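PDB 5UGR: malyl-CoA lyase/beta-methylmalyl-CoA lyase from Methylobacterium extorquens, which belongs to the HpcH/HpaI aldolase/citrate lyase family of TIM-barrel enzymes and carries a bound magnesium ion. Local coordinates for residues 111-116 with 152-157; 159-164 with 215-220. One frame throughout, in Å; residues are numbered along the deposited sequence. Where two conformers were deposited one is given.

Interaction 1 (111-116 with 152-157); sequences ADVYAI and ATSSKR
On the outer layer of this TIM barrel, V113 from the first turn of helix 110-127 meets S154 and S155 in the loop that runs into strand 158-163. The contact is compact, about 153 Å² in all, and no hydrogen bond crosses it. The hydroxyl of S154 lies against the branched end of the valine: OG is 3.3 Å from V113 CB and 3.4 Å from V113 CG2, and V113 CG1 is almost equally near. The oxygen is thus set against the fork of the isopropyl group, with no single methyl as its main neighbour. OG also hydrogen-bonds to the carbonyl oxygen of I151, three residues earlier.

S155 comes alongside with its methylene, placing CB 3.7 Å from V113 CG1. Its CA-CB bond is turned so that OG stands opposite the backbone N (chi1 173°). There OG accepts from the backbone N of R157 at 3.0 Å, with an N-H...O angle of 150°, which makes an ST turn. The same hydroxyl also bonds to D117 OD2, and R157 NE forms a salt bridge to D117 OD1, so one carboxylate of helix 110-127 holds both ends of the turn.

Inward, V113 rests on F135 and V137 of strand 134-139, while the neighbouring Y114 faces other chains, bonding to D112 of the second subunit. V113 thus packs inward on the barrel, while the loop lies against the flank of its helix and, through A152 and T153, against Y220 of helix 207-220.

Interaction 2 (159-164 with 215-220); sequences EAMSFG and VACRAY
M161 and C217 meet inside a beta-alpha-beta crossover of the TIM barrel: strand 158-163 supplies the methionine, helix 207-220 supplies the cysteine, and strand 223-226 follows beside the first strand, parallel to it. The contact is buried, and its two segments bury about 121 Å², both sides summed.

The meeting of side chains is wholly apolar. The cysteine sulfur lies alongside the methionine chain, with C217 SG 3.7 Å from M161 CB and 3.5 Å from M161 SD. The preceding residue, A216, adds a looser touch, its CB 4.5 Å from M161 SD. M161 was modelled in two conformers, so the outer part of this packing describes one of them. M213, L222 and V137 also pack against M161.

Backbone hydrogen bonds belong to the sheet and the helix separately. M161 pairs with R223 and I225 of the next strand, and A219 N bonds to V215 O at 2.8 Å within the helix.

On the strand's other face A160 and S162 point away from the helix; the polar one, S162, bonds through OG to E136 OE2 and W254 NE1, on two other barrel strands. On the helix side, C217 SG stands opposite the carbonyl carbon (chi1 -74°), and this carries the sulfur to 3.3 Å from M161 CG in the conformer given.

Following the chain from its N terminus, helix 110-127 comes first. Interaction 1 closes a loop from there to 152-157, taking in strand 134-139 and the two short helices after it. Two residues on, strand 158-163 opens interaction 2, which closes at helix 207-220 after passing helix 165-172 and the small antiparallel pair 187-189 and 200-202. The two loops thus follow in series, neither nesting nor crossing. They still meet in space, their centres about 13 Å apart: T153 CG2 lies 3.5 Å from Y220 CD1, and A152 packs on the same tyrosine. Interaction 1 ties helix 110-127 to the loop leading into strand 158-163, and interaction 2 ties that strand to helix 207-220.

Interaction 1 (111-116 with 152-157)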
# COMPACT_ATOMS: atom_id res chain seq x y z
N ALA A 111 -10.66 6.79 6.58
CA ALA A 111 -11.30 6.20 7.77
C ALA A 111 -12.20 7.23 8.48
O ALA A 111 -13.12 6.82 9.22
CB ALA A 111 -10.26 5.66 8.75
N ASP A 112 -11.97 8.54 8.26
CA ASP A 112 -12.90 9.54 8.80
C ASP A 112 -14.30 9.29 8.24
O ASP A 112 -15.34 9.35 8.95
CB ASP A 112 -12.46 10.98 8.44
CG ASP A 112 -11.21 11.47 9.21
OD1 ASP A 112 -11.06 11.09 10.38
OD2 ASP A 112 -10.50 12.29 8.56
N VAL A 113 -14.36 9.03 6.95
CA VAL A 113 -15.64 8.80 6.26
C VAL A 113 -16.26 7.47 6.70
O VAL A 113 -17.47 7.39 6.96
CB VAL A 113 -15.49 8.91 4.76
CG1 VAL A 113 -16.87 8.79 4.07
CG2 VAL A 113 -14.86 10.21 4.35
N TYR A 114 -15.43 6.44 6.79
CA TYR A 114 -15.85 5.13 7.29
C TYR A 114 -16.56 5.29 8.63
O TYR A 114 -17.60 4.66 8.89
CB TYR A 114 -14.68 4.17 7.32
CG TYR A 114 -14.91 2.71 7.54
CD1 TYR A 114 -15.14 2.19 8.81
CD2 TYR A 114 -14.89 1.82 6.44
CE1 TYR A 114 -15.23 0.81 9.03
CE2 TYR A 114 -14.99 0.46 6.66
CZ TYR A 114 -15.14 -0.07 7.93
OH TYR A 114 -15.24 -1.42 8.11
N ALA A 115 -15.95 6.07 9.52
CA ALA A 115 -16.53 6.24 10.86
C ALA A 115 -17.94 6.77 10.81
O ALA A 115 -18.79 6.29 11.60
CB ALA A 115 -15.63 7.11 11.71
N ILE A 116 -18.17 7.78 9.96
CA ILE A 116 -19.51 8.35 9.85
C ILE A 116 -20.46 7.37 9.17
O ILE A 116 -21.65 7.32 9.49
CB ILE A 116 -19.47 9.73 9.16
CG1 ILE A 116 -18.42 10.62 9.83
CG2 ILE A 116 -20.85 10.40 9.19
CD1 ILE A 116 -18.43 10.72 11.31
N ALA A 152 -11.71 9.74 -1.94
CA ALA A 152 -12.75 9.63 -2.94
C ALA A 152 -13.40 8.24 -3.06
O ALA A 152 -14.50 8.15 -3.59
CB ALA A 152 -12.19 10.02 -4.32
N THR A 153 -12.71 7.20 -2.61
CA THR A 153 -13.20 5.84 -2.64
C THR A 153 -13.58 5.28 -1.27
O THR A 153 -13.64 4.06 -1.07
CB THR A 153 -12.27 4.89 -3.39
OG1 THR A 153 -11.02 4.82 -2.71
CG2 THR A 153 -12.09 5.33 -4.86
N SER A 154 -13.89 6.17 -0.33
CA SER A 154 -14.03 5.74 1.07
C SER A 154 -15.40 5.29 1.51
O SER A 154 -15.49 4.78 2.64
CB SER A 154 -13.58 6.90 1.96
OG SER A 154 -14.37 8.06 1.81
N SER A 155 -16.43 5.47 0.69
CA SER A 155 -17.79 5.03 1.11
C SER A 155 -18.70 4.97 -0.10
O SER A 155 -18.70 5.87 -0.93
CB SER A 155 -18.39 6.02 2.09
OG SER A 155 -19.75 5.72 2.39
N LYS A 156 -19.56 3.95 -0.11
CA LYS A 156 -20.60 3.86 -1.14
C LYS A 156 -21.62 5.00 -1.06
O LYS A 156 -22.32 5.29 -2.05
CB LYS A 156 -21.31 2.51 -1.04
CG LYS A 156 -20.43 1.36 -1.53
CD LYS A 156 -21.21 0.03 -1.56
CE LYS A 156 -21.58 -0.53 -0.20
NZ LYS A 156 -20.40 -0.83 0.70
N ARG A 157 -21.67 5.67 0.11
CA ARG A 157 -22.51 6.85 0.27
C ARG A 157 -21.96 8.10 -0.32
O ARG A 157 -22.69 9.08 -0.45
CB ARG A 157 -22.83 7.14 1.73
CG ARG A 157 -23.51 6.03 2.51
CD ARG A 157 -23.75 6.44 3.95
NE ARG A 157 -24.33 5.40 4.75
CZ ARG A 157 -25.63 5.18 4.92
NH1 ARG A 157 -26.55 5.97 4.38
NH2 ARG A 157 -26.00 4.16 5.69

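Interaction 2 (159-164 with 215-220)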
# COMPACT_ATOMS: atom_id res chain seq x y z
N GLU A 159 -20.91 11.02 -2.49
CA GLU A 159 -21.42 11.62 -3.71
C GLU A 159 -20.68 12.84 -4.25
O GLU A 159 -20.78 13.11 -5.45
CB GLU A 159 -22.88 12.07 -3.57
CG GLU A 159 -23.83 10.99 -3.10
CD GLU A 159 -25.29 11.48 -3.03
OE1 GLU A 159 -26.07 10.81 -2.29
OE2 GLU A 159 -25.61 12.50 -3.70
N ALA A 160 -19.95 13.56 -3.40
CA ALA A 160 -19.50 14.91 -3.77
C ALA A 160 -18.38 15.34 -2.83
O ALA A 160 -18.33 14.88 -1.68
CB ALA A 160 -20.66 15.88 -3.65
N MET A 161 -17.53 16.24 -3.33
CA MET A 161 -16.51 16.88 -2.50
C MET A 161 -16.61 18.39 -2.73
O MET A 161 -16.75 18.82 -3.90
CB MET A 161 -15.08 16.42 -2.86
CG MET A 161 -14.89 14.94 -3.09
SD MET A 161 -13.17 14.43 -3.43
CE MET A 161 -13.05 13.42 -1.97
N SER A 162 -16.54 19.14 -1.62
CA SER A 162 -16.47 20.59 -1.71
C SER A 162 -15.07 21.07 -1.34
O SER A 162 -14.51 20.58 -0.36
CB SER A 162 -17.45 21.26 -0.75
OG SER A 162 -18.81 21.21 -1.21
N PHE A 163 -14.55 22.04 -2.14
CA PHE A 163 -13.28 22.68 -1.86
C PHE A 163 -13.50 23.84 -0.92
O PHE A 163 -13.99 24.90 -1.32
CB PHE A 163 -12.61 23.09 -3.14
CG PHE A 163 -11.38 23.88 -2.95
CD1 PHE A 163 -10.38 23.42 -2.11
CD2 PHE A 163 -11.25 25.17 -3.52
CE1 PHE A 163 -9.25 24.20 -1.89
CE2 PHE A 163 -10.09 25.92 -3.31
CZ PHE A 163 -9.13 25.45 -2.48
N GLY A 164 -13.10 23.64 0.35
CA GLY A 164 -13.26 24.68 1.37
C GLY A 164 -12.12 25.66 1.33
O GLY A 164 -11.16 25.56 2.11
N VAL A 215 -9.83 16.00 -10.21
CA VAL A 215 -9.38 14.72 -10.75
C VAL A 215 -9.85 13.58 -9.84
O VAL A 215 -10.36 12.54 -10.34
CB VAL A 215 -7.86 14.72 -11.02
CG1 VAL A 215 -7.33 13.27 -11.22
CG2 VAL A 215 -7.55 15.62 -12.19
N ALA A 216 -9.75 13.75 -8.52
CA ALA A 216 -10.20 12.70 -7.63
C ALA A 216 -11.70 12.45 -7.84
O ALA A 216 -12.18 11.30 -7.85
CB ALA A 216 -9.92 13.09 -6.18
N CYS A 217 -12.48 13.52 -7.87
CA CYS A 217 -13.92 13.38 -8.09
C CYS A 217 -14.28 12.71 -9.39
O CYS A 217 -15.11 11.79 -9.43
CB CYS A 217 -14.59 14.78 -8.05
SG CYS A 217 -14.71 15.48 -6.37
N ARG A 218 -13.67 13.18 -10.46
CA ARG A 218 -14.03 12.70 -11.81
C ARG A 218 -13.52 11.28 -12.06
O ARG A 218 -14.10 10.54 -12.85
CB ARG A 218 -13.60 13.71 -12.89
CG ARG A 218 -14.36 15.00 -12.81
CD ARG A 218 -15.79 14.82 -13.25
NE ARG A 218 -16.52 16.09 -13.36
CZ ARG A 218 -17.83 16.22 -13.15
NH1 ARG A 218 -18.56 15.20 -12.74
NH2 ARG A 218 -18.40 17.39 -13.29
N ALA A 219 -12.42 10.89 -11.38
CA ALA A 219 -11.93 9.53 -11.48
C ALA A 219 -12.91 8.56 -10.83
O ALA A 219 -13.13 7.48 -11.37
CB ALA A 219 -10.60 9.39 -10.80
N TYR A 220 -13.53 8.98 -9.72
CA TYR A 220 -14.22 8.06 -8.83
C TYR A 220 -15.74 8.32 -8.71
O TYR A 220 -16.38 7.75 -7.80
CB TYR A 220 -13.48 7.96 -7.52
CG TYR A 220 -12.08 7.42 -7.70
CD1 TYR A 220 -11.87 6.14 -8.25
CD2 TYR A 220 -10.97 8.16 -7.37
CE1 TYR A 220 -10.59 5.67 -8.44
CE2 TYR A 220 -9.67 7.69 -7.55
CZ TYR A 220 -9.48 6.43 -8.07
OH TYR A 220 -8.21 5.94 -8.29